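Local coordinates for protein sgbp-b (Bacteroides uniformis, PDB 7K44) that probably binds xyloglucan at the cell surface as the surface glycan-binding protein of a xyloglucan utilization locus, at residues E282-G296 against Y371-I385. Sequence-based numbering, arbitrary orientation.
Sequences ELALQFECFVAVEYG and YNIEMYFDNFRVVKI. With CA (calcium ion), chain B.
Strands 283-291 and 371-384 pair antiparallel in one sheet of the xyloglucan-binding domain, bonded through their backbones from E282, whose O accepts from I385 N, to A292, whose N donates to E374 O (2.8 Å). The pairing slips by one residue between Q286 and E288. R381 bridges this beta bulge on the face it shares with them. With CG between the backbone N and the carbonyl carbon (chi1 58°), its chain bends at chi2, bringing the guanidinium back over Q286 and F287 to E288. R381 NH1 and NH2 both grip E288 OE2, 2.9 Å from NH2, in an in-plane salt bridge; S133 holds E288 OE1. R381 NE donates to an in-plane lone pair of Q286 OE1 (2.9 Å), the amide standing 79° to the guanidinium, while R381 NH2 also reaches N379 O. Replacing R381 by an alanine is likely to leave E288 OE2 without its countercharge and Q286 OE1 without its donor. Beside the bulge, D378 chelates the calcium ion through OD1 and OD2, with N213, D215, D241 and K243. The other face, carrying C289, M375 and F377, packs through M375 on M362 of strand 357-364, as in a beta-sandwich; F380 touches L360. F287 CB sits over the F380 ring, 3.8 Å from its centroid.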
loop_
_atom_site.group_PDB
_atom_site.type_symbol
_atom_site.label_atom_id
_atom_site.label_comp_id
_atom_site.label_asym_id
_atom_site.label_seq_id
_atom_site.Cartn_x
_atom_site.Cartn_y
_atom_site.Cartn_z
ATOM N N GLU A 282 -0.567 -5.583 -20.949
ATOM C CA GLU A 282 0.153 -4.733 -20.014
ATOM C C GLU A 282 -0.775 -3.832 -19.209
ATOM O O GLU A 282 -0.297 -2.980 -18.456
ATOM C CB GLU A 282 1.211 -3.911 -20.755
ATOM C CG GLU A 282 2.224 -4.802 -21.496
ATOM C CD GLU A 282 3.257 -4.027 -22.310
ATOM O OE1 GLU A 282 3.185 -2.780 -22.369
ATOM O OE2 GLU A 282 4.151 -4.679 -22.893
ATOM N N LEU A 283 -2.088 -4.013 -19.334
ATOM C CA LEU A 283 -3.043 -3.094 -18.731
ATOM C C LEU A 283 -3.945 -3.827 -17.748
ATOM O O LEU A 283 -4.158 -5.035 -17.852
ATOM C CB LEU A 283 -3.917 -2.450 -19.811
ATOM C CG LEU A 283 -3.203 -1.494 -20.770
ATOM C CD1 LEU A 283 -4.121 -1.134 -21.943
ATOM C CD2 LEU A 283 -2.705 -0.254 -20.056
ATOM N N ALA A 284 -4.511 -3.065 -16.800
ATOM C CA ALA A 284 -5.471 -3.598 -15.846
ATOM C C ALA A 284 -6.672 -2.667 -15.767
ATOM O O ALA A 284 -6.538 -1.447 -15.907
ATOM C CB ALA A 284 -4.890 -3.734 -14.430
ATOM N N LEU A 285 -7.844 -3.263 -15.561
ATOM C CA LEU A 285 -9.000 -2.519 -15.071
ATOM C C LEU A 285 -8.893 -2.456 -13.555
ATOM O O LEU A 285 -8.830 -3.494 -12.886
ATOM C CB LEU A 285 -10.312 -3.182 -15.479
ATOM C CG LEU A 285 -11.552 -2.449 -14.944
ATOM C CD1 LEU A 285 -11.744 -1.169 -15.720
ATOM C CD2 LEU A 285 -12.776 -3.339 -15.065
ATOM N N GLN A 286 -8.856 -1.242 -13.007
ATOM C CA GLN A 286 -8.527 -1.045 -11.608
ATOM C C GLN A 286 -9.604 -0.161 -11.003
ATOM O O GLN A 286 -10.108 0.749 -11.669
ATOM C CB GLN A 286 -7.154 -0.376 -11.526
ATOM C CG GLN A 286 -6.618 -0.111 -10.149
ATOM C CD GLN A 286 -5.228 0.492 -10.222
ATOM O OE1 GLN A 286 -5.057 1.714 -10.259
ATOM N NE2 GLN A 286 -4.217 -0.373 -10.263
ATOM N N PHE A 287 -10.006 -0.467 -9.773
ATOM C CA PHE A 287 -11.081 0.296 -9.149
ATOM C C PHE A 287 -10.954 0.274 -7.635
ATOM O O PHE A 287 -10.165 -0.475 -7.052
ATOM C CB PHE A 287 -12.458 -0.212 -9.605
ATOM C CG PHE A 287 -12.690 -1.677 -9.342
ATOM C CD1 PHE A 287 -12.270 -2.639 -10.254
ATOM C CD2 PHE A 287 -13.325 -2.089 -8.174
ATOM C CE1 PHE A 287 -12.487 -3.997 -10.006
ATOM C CE2 PHE A 287 -13.548 -3.437 -7.919
ATOM C CZ PHE A 287 -13.116 -4.392 -8.826
ATOM N N GLU A 288 -11.729 1.134 -6.991
ATOM C CA GLU A 288 -11.753 1.189 -5.540
ATOM C C GLU A 288 -13.015 0.490 -5.048
ATOM O O GLU A 288 -14.087 0.612 -5.658
ATOM C CB GLU A 288 -11.665 2.641 -5.057
ATOM C CG GLU A 288 -10.661 2.815 -3.918
ATOM C CD GLU A 288 -9.227 2.853 -4.428
ATOM O OE1 GLU A 288 -8.278 2.792 -3.621
ATOM O OE2 GLU A 288 -9.040 2.916 -5.658
ATOM N N CYS A 289 -12.869 -0.290 -3.980
ATOM C CA CYS A 289 -13.964 -1.083 -3.435
ATOM C C CYS A 289 -13.935 -1.055 -1.915
ATOM O O CYS A 289 -12.872 -1.205 -1.299
ATOM C CB CYS A 289 -13.886 -2.530 -3.943
ATOM S SG CYS A 289 -15.241 -3.591 -3.378
ATOM N N PHE A 290 -15.095 -0.837 -1.311
ATOM C CA PHE A 290 -15.245 -0.817 0.141
ATOM C C PHE A 290 -16.227 -1.922 0.508
ATOM O O PHE A 290 -17.412 -1.845 0.152
ATOM C CB PHE A 290 -15.761 0.551 0.592
ATOM C CG PHE A 290 -15.821 0.734 2.097
ATOM C CD1 PHE A 290 -16.802 0.096 2.858
ATOM C CD2 PHE A 290 -14.911 1.562 2.744
ATOM C CE1 PHE A 290 -16.863 0.276 4.246
ATOM C CE2 PHE A 290 -14.974 1.746 4.126
ATOM C CZ PHE A 290 -15.949 1.096 4.870
ATOM N N VAL A 291 -15.744 -2.950 1.197
ATOM C CA VAL A 291 -16.588 -4.043 1.671
ATOM C C VAL A 291 -16.942 -3.736 3.118
ATOM O O VAL A 291 -16.077 -3.795 3.998
ATOM C CB VAL A 291 -15.895 -5.403 1.529
ATOM C CG1 VAL A 291 -16.760 -6.515 2.141
ATOM C CG2 VAL A 291 -15.594 -5.697 0.070
ATOM N N ALA A 292 -18.205 -3.386 3.370
ATOM C CA ALA A 292 -18.588 -2.995 4.721
ATOM C C ALA A 292 -18.894 -4.194 5.605
ATOM O O ALA A 292 -18.777 -4.097 6.832
ATOM C CB ALA A 292 -19.800 -2.068 4.678
ATOM N N VAL A 293 -19.297 -5.315 5.017
ATOM C CA VAL A 293 -19.716 -6.486 5.774
ATOM C C VAL A 293 -19.025 -7.704 5.179
ATOM O O VAL A 293 -19.168 -7.980 3.984
ATOM C CB VAL A 293 -21.246 -6.662 5.762
ATOM C CG1 VAL A 293 -21.632 -7.955 6.457
ATOM C CG2 VAL A 293 -21.926 -5.474 6.437
ATOM N N GLU A 294 -18.275 -8.422 6.007
ATOM C CA GLU A 294 -17.627 -9.643 5.558
ATOM C C GLU A 294 -18.678 -10.686 5.196
ATOM O O GLU A 294 -19.725 -10.783 5.841
ATOM C CB GLU A 294 -16.731 -10.174 6.674
ATOM C CG GLU A 294 -15.853 -11.340 6.272
ATOM C CD GLU A 294 -14.899 -11.734 7.383
ATOM O OE1 GLU A 294 -15.090 -11.255 8.521
ATOM O OE2 GLU A 294 -13.960 -12.514 7.117
ATOM N N TYR A 295 -18.411 -11.447 4.138
ATOM C CA TYR A 295 -19.278 -12.547 3.744
ATOM C C TYR A 295 -18.450 -13.791 3.474
ATOM O O TYR A 295 -17.288 -13.711 3.070
ATOM C CB TYR A 295 -20.169 -12.209 2.521
ATOM C CG TYR A 295 -19.420 -11.777 1.267
ATOM C CD1 TYR A 295 -19.062 -10.449 1.074
ATOM C CD2 TYR A 295 -19.096 -12.693 0.271
ATOM C CE1 TYR A 295 -18.394 -10.048 -0.070
ATOM C CE2 TYR A 295 -18.412 -12.303 -0.872
ATOM C CZ TYR A 295 -18.075 -10.978 -1.040
ATOM O OH TYR A 295 -17.410 -10.579 -2.180
ATOM N N GLY A 296 -19.070 -14.946 3.695
ATOM C CA GLY A 296 -18.402 -16.218 3.530
ATOM C C GLY A 296 -18.378 -16.690 2.091
ATOM O O GLY A 296 -18.619 -15.931 1.147
ATOM N N TYR A 371 -26.680 -14.320 3.041
ATOM C CA TYR A 371 -25.621 -13.415 3.457
ATOM C C TYR A 371 -26.101 -11.980 3.345
ATOM O O TYR A 371 -26.757 -11.608 2.363
ATOM C CB TYR A 371 -24.419 -13.525 2.530
ATOM C CG TYR A 371 -23.623 -14.790 2.641
ATOM C CD1 TYR A 371 -22.785 -15.008 3.733
ATOM C CD2 TYR A 371 -23.663 -15.749 1.647
ATOM C CE1 TYR A 371 -22.031 -16.158 3.834
ATOM C CE2 TYR A 371 -22.909 -16.907 1.739
ATOM C CZ TYR A 371 -22.092 -17.103 2.840
ATOM O OH TYR A 371 -21.337 -18.252 2.932
ATOM N N ASN A 372 -25.765 -11.168 4.340
ATOM C CA ASN A 372 -25.947 -9.729 4.225
ATOM C C ASN A 372 -24.756 -9.152 3.467
ATOM O O ASN A 372 -23.603 -9.367 3.853
ATOM C CB ASN A 372 -26.067 -9.096 5.610
ATOM C CG ASN A 372 -26.131 -7.583 5.553
ATOM O OD1 ASN A 372 -26.823 -7.011 4.710
ATOM N ND2 ASN A 372 -25.398 -6.924 6.444
ATOM N N ILE A 373 -25.033 -8.438 2.380
ATOM C CA ILE A 373 -24.012 -7.868 1.508
ATOM C C ILE A 373 -24.080 -6.351 1.605
ATOM O O ILE A 373 -25.170 -5.771 1.596
ATOM C CB ILE A 373 -24.260 -8.315 0.052
ATOM C CG1 ILE A 373 -24.231 -9.840 -0.059
ATOM C CG2 ILE A 373 -23.256 -7.650 -0.902
ATOM C CD1 ILE A 373 -22.906 -10.482 0.353
ATOM N N GLU A 374 -22.914 -5.705 1.678
ATOM C CA GLU A 374 -22.871 -4.244 1.627
ATOM C C GLU A 374 -21.495 -3.835 1.118
ATOM O O GLU A 374 -20.502 -3.968 1.841
ATOM C CB GLU A 374 -23.157 -3.633 3.000
ATOM C CG GLU A 374 -23.128 -2.105 2.995
ATOM C CD GLU A 374 -23.177 -1.500 4.393
ATOM O OE1 GLU A 374 -23.397 -2.248 5.368
ATOM O OE2 GLU A 374 -22.969 -0.274 4.517
ATOM N N MET A 375 -21.441 -3.334 -0.114
ATOM C CA MET A 375 -20.178 -3.032 -0.777
ATOM C C MET A 375 -20.366 -1.796 -1.640
ATOM O O MET A 375 -21.473 -1.512 -2.105
ATOM C CB MET A 375 -19.731 -4.201 -1.659
ATOM C CG MET A 375 -19.691 -5.544 -0.951
ATOM S SD MET A 375 -19.557 -6.885 -2.135
ATOM C CE MET A 375 -18.139 -6.288 -3.027
ATOM N N TYR A 376 -19.269 -1.079 -1.875
ATOM C CA TYR A 376 -19.271 0.177 -2.614
ATOM C C TYR A 376 -18.130 0.175 -3.620
ATOM O O TYR A 376 -17.048 -0.363 -3.354
ATOM C CB TYR A 376 -19.102 1.377 -1.659
ATOM C CG TYR A 376 -20.104 1.383 -0.528
ATOM C CD1 TYR A 376 -19.897 0.628 0.617
ATOM C CD2 TYR A 376 -21.272 2.108 -0.638
ATOM C CE1 TYR A 376 -20.838 0.608 1.643
ATOM C CE2 TYR A 376 -22.210 2.109 0.383
ATOM C CZ TYR A 376 -21.989 1.349 1.511
ATOM O OH TYR A 376 -22.945 1.355 2.510
ATOM N N PHE A 377 -18.369 0.821 -4.762
ATOM C CA PHE A 377 -17.452 0.803 -5.896
ATOM C C PHE A 377 -17.311 2.208 -6.470
ATOM O O PHE A 377 -18.296 2.952 -6.566
ATOM C CB PHE A 377 -18.020 -0.086 -7.016
ATOM C CG PHE A 377 -18.161 -1.528 -6.645
ATOM C CD1 PHE A 377 -19.309 -1.997 -6.030
ATOM C CD2 PHE A 377 -17.135 -2.422 -6.926
ATOM C CE1 PHE A 377 -19.424 -3.338 -5.698
ATOM C CE2 PHE A 377 -17.249 -3.757 -6.588
ATOM C CZ PHE A 377 -18.392 -4.207 -5.967
ATOM N N ASP A 378 -16.100 2.558 -6.909
ATOM C CA ASP A 378 -15.866 3.860 -7.519
ATOM C C ASP A 378 -14.559 3.829 -8.296
ATOM O O ASP A 378 -13.726 2.924 -8.144
ATOM C CB ASP A 378 -15.805 4.954 -6.439
ATOM C CG ASP A 378 -16.163 6.361 -6.953
ATOM O OD1 ASP A 378 -16.378 6.610 -8.166
ATOM O OD2 ASP A 378 -16.221 7.249 -6.070
ATOM N N ASN A 379 -14.382 4.857 -9.122
ATOM C CA ASN A 379 -13.086 5.190 -9.723
ATOM C C ASN A 379 -12.490 4.038 -10.533
ATOM O O ASN A 379 -11.376 3.590 -10.277
ATOM C CB ASN A 379 -12.104 5.711 -8.672
ATOM C CG ASN A 379 -12.397 7.140 -8.277
ATOM O OD1 ASN A 379 -13.028 7.879 -9.031
ATOM N ND2 ASN A 379 -11.912 7.546 -7.103
ATOM N N PHE A 380 -13.242 3.580 -11.537
ATOM C CA PHE A 380 -12.709 2.591 -12.466
ATOM C C PHE A 380 -11.749 3.282 -13.431
ATOM O O PHE A 380 -12.090 4.300 -14.043
ATOM C CB PHE A 380 -13.839 1.910 -13.240
ATOM C CG PHE A 380 -14.774 1.106 -12.384
ATOM C CD1 PHE A 380 -15.823 1.717 -11.710
ATOM C CD2 PHE A 380 -14.618 -0.261 -12.267
ATOM C CE1 PHE A 380 -16.704 0.977 -10.921
ATOM C CE2 PHE A 380 -15.487 -1.017 -11.480
ATOM C CZ PHE A 380 -16.524 -0.397 -10.802
ATOM N N ARG A 381 -10.542 2.733 -13.557
ATOM C CA ARG A 381 -9.516 3.288 -14.431
ATOM C C ARG A 381 -8.819 2.152 -15.162
ATOM O O ARG A 381 -8.808 1.013 -14.695
ATOM C CB ARG A 381 -8.485 4.142 -13.672
ATOM C CG ARG A 381 -7.729 3.425 -12.552
ATOM C CD ARG A 381 -8.329 3.697 -11.187
ATOM N NE ARG A 381 -7.472 3.248 -10.082
ATOM C CZ ARG A 381 -7.887 3.156 -8.823
ATOM N NH1 ARG A 381 -7.047 2.736 -7.864
ATOM N NH2 ARG A 381 -9.140 3.503 -8.506
ATOM N N VAL A 382 -8.266 2.464 -16.334
ATOM C CA VAL A 382 -7.441 1.521 -17.092
ATOM C C VAL A 382 -6.008 2.030 -17.036
ATOM O O VAL A 382 -5.725 3.144 -17.500
ATOM C CB VAL A 382 -7.912 1.371 -18.547
ATOM C CG1 VAL A 382 -6.976 0.402 -19.276
ATOM C CG2 VAL A 382 -9.355 0.890 -18.611
ATOM N N VAL A 383 -5.103 1.210 -16.480
ATOM C CA VAL A 383 -3.743 1.641 -16.176
ATOM C C VAL A 383 -2.758 0.527 -16.499
ATOM O O VAL A 383 -3.106 -0.650 -16.549
ATOM C CB VAL A 383 -3.579 2.050 -14.694
ATOM C CG1 VAL A 383 -4.370 3.317 -14.378
ATOM C CG2 VAL A 383 -3.974 0.907 -13.782
ATOM N N LYS A 384 -1.494 0.918 -16.661
ATOM C CA LYS A 384 -0.446 -0.065 -16.884
ATOM C C LYS A 384 -0.164 -0.835 -15.601
ATOM O O LYS A 384 -0.198 -0.279 -14.497
ATOM C CB LYS A 384 0.821 0.640 -17.364
ATOM C CG LYS A 384 0.726 1.059 -18.816
ATOM C CD LYS A 384 2.001 1.680 -19.357
ATOM C CE LYS A 384 1.854 1.947 -20.854
ATOM N NZ LYS A 384 2.937 2.819 -21.397
ATOM N N ILE A 385 0.098 -2.127 -15.754
ATOM C CA ILE A 385 0.574 -2.958 -14.657
ATOM C C ILE A 385 2.075 -2.722 -14.478
ATOM O O ILE A 385 2.555 -2.519 -13.364
ATOM C CB ILE A 385 0.286 -4.450 -14.918
ATOM C CG1 ILE A 385 -1.198 -4.682 -15.223
ATOM C CG2 ILE A 385 0.743 -5.296 -13.735
ATOM C CD1 ILE A 385 -1.459 -5.982 -15.971
HETATM CA CA CA B . -17.113 8.984 -7.594
HETATM O O HOH W 1 -10.174 5.690 -5.776
HETATM O O HOH W 2 -20.510 -7.282 1.761
HETATM O O HOH W 3 -22.398 -11.441 5.143
HETATM O O HOH W 4 -14.903 9.630 -8.302
#